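Side-chain contacts in benzoylformate decarboxylase (Mycobacterium smegmatis, PDB 4Q9D), which belongs to the thiamine diphosphate-dependent enzyme family and combines three alpha/beta domains, with a magnesium ion bound in the model: residues 113-118 / 156-161; 491-494 / 499-502. All blocks are in the same frame, centred on the assembly; numbering follows the deposited sequence.

Interaction 1 of 2, residues 113-118 / 156-161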
ATOM      1  N   LEU B 113      -2.180  -1.644 -21.626  1.00 22.79           N
ATOM      2  CA  LEU B 113      -3.299  -1.050 -20.877  1.00 21.81           C
ATOM      3  C   LEU B 113      -3.837  -1.922 -19.741  1.00 18.35           C
ATOM      4  O   LEU B 113      -4.934  -1.710 -19.258  1.00 21.22           O
ATOM      5  CB  LEU B 113      -4.420  -0.617 -21.820  1.00 21.14           C
ATOM      6  CG  LEU B 113      -4.041   0.686 -22.561  1.00 26.74           C
ATOM      7  CD1 LEU B 113      -4.923   0.899 -23.776  1.00 25.67           C
ATOM      8  CD2 LEU B 113      -4.074   1.935 -21.639  1.00 25.96           C
ATOM      9  N   ASN B 114      -3.058  -2.909 -19.323  1.00 21.98           N
ATOM     10  CA  ASN B 114      -3.310  -3.595 -18.055  1.00 21.34           C
ATOM     11  C   ASN B 114      -3.173  -2.582 -16.925  1.00 24.37           C
ATOM     12  O   ASN B 114      -2.433  -1.604 -17.045  1.00 21.34           O
ATOM     13  CB  ASN B 114      -2.268  -4.693 -17.861  1.00 18.52           C
ATOM     14  CG  ASN B 114      -2.594  -5.631 -16.736  1.00 24.48           C
ATOM     15  OD1 ASN B 114      -3.755  -5.976 -16.514  1.00 20.49           O
ATOM     16  ND2 ASN B 114      -1.550  -6.108 -16.040  1.00 22.61           N
ATOM     17  N   ASN B 115      -3.878  -2.829 -15.828  1.00 17.24           N
ATOM     18  CA  ASN B 115      -3.810  -1.995 -14.650  1.00 21.51           C
ATOM     19  C   ASN B 115      -3.381  -2.885 -13.471  1.00 18.85           C
ATOM     20  O   ASN B 115      -4.193  -3.227 -12.616  1.00 21.95           O
ATOM     21  CB  ASN B 115      -5.176  -1.350 -14.377  1.00 19.50           C
ATOM     22  CG  ASN B 115      -5.102  -0.257 -13.300  1.00 26.06           C
ATOM     23  OD1 ASN B 115      -4.010   0.142 -12.883  1.00 23.20           O
ATOM     24  ND2 ASN B 115      -6.257   0.228 -12.856  1.00 18.00           N
ATOM     25  N   PRO B 116      -2.096  -3.269 -13.433  1.00 18.77           N
ATOM     26  CA  PRO B 116      -1.590  -4.179 -12.388  1.00 19.65           C
ATOM     27  C   PRO B 116      -1.667  -3.568 -10.997  1.00 23.66           C
ATOM     28  O   PRO B 116      -1.410  -2.361 -10.841  1.00 21.48           O
ATOM     29  CB  PRO B 116      -0.119  -4.437 -12.794  1.00 21.82           C
ATOM     30  CG  PRO B 116       0.260  -3.258 -13.628  1.00 20.23           C
ATOM     31  CD  PRO B 116      -1.032  -2.796 -14.341  1.00 19.47           C
ATOM     32  N   ASP B 117      -2.041  -4.388 -10.011  1.00 18.17           N
ATOM     33  CA  ASP B 117      -2.199  -3.917  -8.644  1.00 17.21           C
ATOM     34  C   ASP B 117      -3.128  -2.702  -8.636  1.00 21.51           C
ATOM     35  O   ASP B 117      -2.845  -1.700  -7.985  1.00 21.50           O
ATOM     36  CB  ASP B 117      -0.818  -3.556  -8.066  1.00 26.99           C
ATOM     37  CG  ASP B 117      -0.826  -3.419  -6.537  1.00 37.62           C
ATOM     38  OD1 ASP B 117      -1.853  -3.750  -5.873  1.00 36.39           O
ATOM     39  OD2 ASP B 117       0.215  -2.991  -5.987  1.00 36.79           O
ATOM     40  N   ALA B 118      -4.245  -2.807  -9.369  1.00 19.46           N
ATOM     41  CA  ALA B 118      -5.211  -1.728  -9.507  1.00 18.73           C
ATOM     42  C   ALA B 118      -5.743  -1.187  -8.197  1.00 18.92           C
ATOM     43  O   ALA B 118      -5.983   0.009  -8.089  1.00 19.80           O
ATOM     44  CB  ALA B 118      -6.413  -2.161 -10.436  1.00 19.11           C
ATOM     45  N   PRO B 156     -15.789   8.169  -1.483  1.00 23.02           N
ATOM     46  CA  PRO B 156     -15.694   7.456  -2.764  1.00 18.56           C
ATOM     47  C   PRO B 156     -15.090   6.064  -2.593  1.00 20.23           C
ATOM     48  O   PRO B 156     -14.296   5.811  -1.670  1.00 19.46           O
ATOM     49  CB  PRO B 156     -14.762   8.347  -3.592  1.00 15.85           C
ATOM     50  CG  PRO B 156     -13.857   9.007  -2.526  1.00 17.13           C
ATOM     51  CD  PRO B 156     -14.782   9.244  -1.347  1.00 17.00           C
ATOM     52  N   VAL B 157     -15.458   5.158  -3.493  1.00 18.73           N
ATOM     53  CA  VAL B 157     -14.861   3.826  -3.484  1.00 15.69           C
ATOM     54  C   VAL B 157     -14.442   3.459  -4.900  1.00 21.80           C
ATOM     55  O   VAL B 157     -14.907   4.077  -5.862  1.00 19.52           O
ATOM     56  CB  VAL B 157     -15.832   2.767  -2.908  1.00 19.30           C
ATOM     57  CG1 VAL B 157     -16.275   3.163  -1.485  1.00 16.69           C
ATOM     58  CG2 VAL B 157     -17.039   2.624  -3.818  1.00 20.47           C
ATOM     59  N   PHE B 158     -13.560   2.459  -5.028  1.00 18.72           N
ATOM     60  CA  PHE B 158     -13.023   2.079  -6.328  1.00 21.16           C
ATOM     61  C   PHE B 158     -13.253   0.583  -6.632  1.00 22.55           C
ATOM     62  O   PHE B 158     -12.957  -0.304  -5.807  1.00 17.95           O
ATOM     63  CB  PHE B 158     -11.518   2.410  -6.405  1.00 16.59           C
ATOM     64  CG  PHE B 158     -10.869   2.028  -7.720  1.00 22.51           C
ATOM     65  CD1 PHE B 158     -11.021   2.824  -8.854  1.00 17.23           C
ATOM     66  CD2 PHE B 158     -10.067   0.907  -7.810  1.00 19.72           C
ATOM     67  CE1 PHE B 158     -10.397   2.491 -10.067  1.00 22.63           C
ATOM     68  CE2 PHE B 158      -9.466   0.549  -9.018  1.00 23.69           C
ATOM     69  CZ  PHE B 158      -9.628   1.329 -10.147  1.00 14.67           C
ATOM     70  N   LEU B 159     -13.747   0.309  -7.831  1.00 18.85           N
ATOM     71  CA  LEU B 159     -13.956  -1.067  -8.294  1.00 20.21           C
ATOM     72  C   LEU B 159     -13.317  -1.217  -9.640  1.00 17.41           C
ATOM     73  O   LEU B 159     -13.620  -0.455 -10.556  1.00 18.50           O
ATOM     74  CB  LEU B 159     -15.444  -1.334  -8.488  1.00 24.09           C
ATOM     75  CG  LEU B 159     -16.259  -2.056  -7.432  1.00 34.23           C
ATOM     76  CD1 LEU B 159     -17.674  -2.220  -7.992  1.00 28.51           C
ATOM     77  CD2 LEU B 159     -15.647  -3.433  -7.156  1.00 35.60           C
ATOM     78  N   SER B 160     -12.450  -2.210  -9.767  1.00 21.28           N
ATOM     79  CA  SER B 160     -11.763  -2.502 -11.014  1.00 18.77           C
ATOM     80  C   SER B 160     -12.405  -3.770 -11.594  1.00 18.95           C
ATOM     81  O   SER B 160     -12.491  -4.779 -10.883  1.00 19.22           O
ATOM     82  CB  SER B 160     -10.312  -2.816 -10.712  1.00 15.94           C
ATOM     83  OG  SER B 160      -9.614  -3.029 -11.927  1.00 21.25           O
ATOM     84  N   ILE B 161     -12.847  -3.731 -12.853  1.00 20.03           N
ATOM     85  CA  ILE B 161     -13.569  -4.886 -13.435  1.00 19.01           C
ATOM     86  C   ILE B 161     -12.936  -5.373 -14.746  1.00 20.66           C
ATOM     87  O   ILE B 161     -13.032  -4.706 -15.791  1.00 19.48           O
ATOM     88  CB  ILE B 161     -15.065  -4.582 -13.717  1.00 21.36           C
ATOM     89  CG1 ILE B 161     -15.741  -3.838 -12.531  1.00 17.39           C
ATOM     90  CG2 ILE B 161     -15.816  -5.877 -14.117  1.00 17.46           C
ATOM     91  CD1 ILE B 161     -15.802  -4.698 -11.287  1.00 25.11           C
TER
HETATM   92  O   HOH W   1      -8.600  -1.050 -13.565  1.00 19.46           O

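Interaction 2 of 2, residues 491-494 / 499-502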
ATOM      1  N   SER B 491     -12.467  33.143 -26.856  1.00 26.48           N
ATOM      2  CA  SER B 491     -12.290  32.259 -28.008  1.00 29.01           C
ATOM      3  C   SER B 491     -12.336  30.795 -27.618  1.00 25.07           C
ATOM      4  O   SER B 491     -12.969  29.977 -28.306  1.00 31.44           O
ATOM      5  CB  SER B 491     -10.984  32.562 -28.729  1.00 27.36           C
ATOM      6  OG  SER B 491     -11.063  33.890 -29.196  1.00 48.63           O
ATOM      7  N   ILE B 492     -11.669  30.457 -26.516  1.00 29.12           N
ATOM      8  CA  ILE B 492     -11.662  29.067 -26.053  1.00 23.58           C
ATOM      9  C   ILE B 492     -13.083  28.648 -25.716  1.00 22.17           C
ATOM     10  O   ILE B 492     -13.543  27.581 -26.142  1.00 25.26           O
ATOM     11  CB  ILE B 492     -10.701  28.865 -24.844  1.00 23.83           C
ATOM     12  CG1 ILE B 492      -9.286  29.289 -25.216  1.00 22.51           C
ATOM     13  CG2 ILE B 492     -10.697  27.407 -24.353  1.00 26.53           C
ATOM     14  CD1 ILE B 492      -8.312  29.430 -23.984  1.00 26.93           C
ATOM     15  N   ALA B 493     -13.801  29.502 -24.994  1.00 21.94           N
ATOM     16  CA  ALA B 493     -15.168  29.176 -24.551  1.00 24.13           C
ATOM     17  C   ALA B 493     -16.102  28.959 -25.741  1.00 24.07           C
ATOM     18  O   ALA B 493     -16.892  28.022 -25.777  1.00 25.58           O
ATOM     19  CB  ALA B 493     -15.712  30.300 -23.661  1.00 23.56           C
ATOM     20  N   ALA B 494     -15.986  29.845 -26.721  1.00 23.48           N
ATOM     21  CA  ALA B 494     -16.774  29.787 -27.925  1.00 28.71           C
ATOM     22  C   ALA B 494     -16.383  28.518 -28.660  1.00 24.95           C
ATOM     23  O   ALA B 494     -17.231  27.818 -29.186  1.00 28.56           O
ATOM     24  CB  ALA B 494     -16.497  31.045 -28.806  1.00 21.59           C
ATOM     25  N   ARG B 499     -21.808  30.213 -25.132  1.00 25.51           N
ATOM     26  CA  ARG B 499     -21.973  31.656 -25.339  1.00 27.08           C
ATOM     27  C   ARG B 499     -20.864  32.351 -24.565  1.00 28.49           C
ATOM     28  O   ARG B 499     -20.396  31.844 -23.537  1.00 25.50           O
ATOM     29  CB  ARG B 499     -23.287  32.156 -24.759  1.00 26.00           C
ATOM     30  CG  ARG B 499     -24.566  31.709 -25.429  1.00 32.90           C
ATOM     31  CD  ARG B 499     -25.731  32.423 -24.710  1.00 38.11           C
ATOM     32  NE  ARG B 499     -25.765  33.838 -25.117  1.00 51.81           N
ATOM     33  CZ  ARG B 499     -25.503  34.915 -24.357  1.00 54.28           C
ATOM     34  NH1 ARG B 499     -25.212  34.839 -23.040  1.00 28.10           N
ATOM     35  NH2 ARG B 499     -25.565  36.108 -24.939  1.00 50.23           N
ATOM     36  N   THR B 500     -20.468  33.532 -25.007  1.00 27.38           N
ATOM     37  CA  THR B 500     -19.372  34.204 -24.332  1.00 26.98           C
ATOM     38  C   THR B 500     -19.344  35.713 -24.607  1.00 28.14           C
ATOM     39  O   THR B 500     -19.839  36.163 -25.614  1.00 31.29           O
ATOM     40  CB  THR B 500     -18.017  33.558 -24.728  1.00 27.60           C
ATOM     41  OG1 THR B 500     -16.992  34.048 -23.860  1.00 31.82           O
ATOM     42  CG2 THR B 500     -17.660  33.904 -26.146  1.00 27.12           C
ATOM     43  N   ALA B 501     -18.786  36.479 -23.676  1.00 29.75           N
ATOM     44  CA  ALA B 501     -18.432  37.870 -23.937  1.00 38.04           C
ATOM     45  C   ALA B 501     -17.247  38.265 -23.066  1.00 35.62           C
ATOM     46  O   ALA B 501     -16.994  37.676 -22.007  1.00 33.26           O
ATOM     47  CB  ALA B 501     -19.627  38.822 -23.717  1.00 27.59           C
ATOM     48  N   THR B 502     -16.488  39.240 -23.546  1.00 42.75           N
ATOM     49  CA  THR B 502     -15.426  39.837 -22.756  1.00 37.48           C
ATOM     50  C   THR B 502     -15.976  41.198 -22.320  1.00 42.42           C
ATOM     51  O   THR B 502     -16.271  42.043 -23.157  1.00 37.00           O
ATOM     52  CB  THR B 502     -14.149  39.992 -23.599  1.00 45.84           C
ATOM     53  OG1 THR B 502     -13.692  38.690 -24.003  1.00 40.29           O
ATOM     54  CG2 THR B 502     -13.036  40.748 -22.820  1.00 37.80           C
TER

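Interaction 1 of 2, residues 113-118 / 156-161
The hydroxyl OG of Ser160 is gripped by two groups: it hydrogen-bonds to OE1 of Glu131 and accepts a bond from an ordered water, which reaches across to Asn115. The water oxygen lies 2.8 Å from OG of Ser160. On its other bond, of equal length at 2.8 Å, the water accepts from ND2 of Asn115. The two bonds open at about 120° at the water, which spans a separation too wide for the amide and the hydroxyl to bond directly. Here is a clear instance of water-mediated docking, in which a loop and a strand share no direct hydrogen bond.

Beside the bridge, the methyl CB of Ala118 rests against the same hydroxyl, 3.6 Å from OG of Ser160. The hydroxyl is therefore met by carbon as well as by its polar partners. Ala118 also meets Phe158: its carbonyl O lies 3.6 Å from CE2 of Phe158, approaching the ring obliquely, while CB keeps a looser apolar contact of 4.3 Å with CE2 of Phe158. With CG anti to the backbone N (chi1 179°), Phe158 extends its ring from the strand to meet the loop, and the amide of Asn115 passes near the far end of that ring.

Phe158 and Ser160 face the loop, whereas the alternate residues Val157 and Leu159 turn to helix 138-150. On the loop-facing side of the sheet Gln101 of strand 95-101 also touches Ala118 and Ser160, and its NE2 bonds to O of Asn115; helix 74-80 contributes Thr78, which touches Phe158. Trp125 of the second subunit packs on Asn115. The contact thus seats the 113-118 loop on strand 157-162, which itself runs between strands 95-101 and 128-130.

Interaction 2 of 2, residues 491-494 / 499-502
Ala493 and Ala494, neighbours on helix 489-495, meet a single side chain of the strand, Thr500, entirely through van der Waals contact. The methyl CB of Ala493 comes to 4.0 Å from OG1 of Thr500 and to 4.1 Å from CB of Thr500. On the other branch, CG2 of Thr500 lies 4.1 Å from CB of Ala494. The threonine therefore divides its two branches between two consecutive alanines. Its first torsion sets this division: OG1 stands anti to the backbone N (chi1 -168°), which places it on the side of Ala493, the more buried alanine, and leaves CG2 on the side of the more exposed Ala494.

No hydrogen bond joins the two segments, and the polar partners of OG1 of Thr500 lie outside them. This hydroxyl hydrogen-bonds to the carbonyl of Val524 on the adjacent strand and to OG of Ser490, one residue before the helical segment. OG of Ser490 also bonds to OG1 of Thr502, so one serine of the helix connects to two threonines on the strand.

Further packing places the pair in the fold. Ala493 touches Val524, while Arg499 and Ala501 face the other way, toward helix 506-518. Ile492 packs on Phe496 of the second subunit and on Ile441 of its own chain.

The chemistry implies two roles for one side chain: at this partly buried seam Thr500 meets the alanine methyls by van der Waals contact alone, while its hydroxyl is satisfied by a backbone carbonyl and a neighbouring serine.

Interaction 1 comes first along the chain and interaction 2 near its end, with the central domain's sequence between them. Their centres lie 38 Å apart and their nearest atoms about 26 Å, so they do not touch. Each uses a different parallel six-stranded sheet, yet both sheets have the strand order 2-1-3-4-6-5, in keeping with the relationship of the N- and C-terminal domains. Strand 157-162 is next to the outermost place in its sheet; strand 499-502 is outermost in the other, the sheet of the domain whose Asp434, Asn461 and Glu463 bind magnesium. Both contacts also touch the second subunit, from non-equivalent positions in sheets of the same strand order.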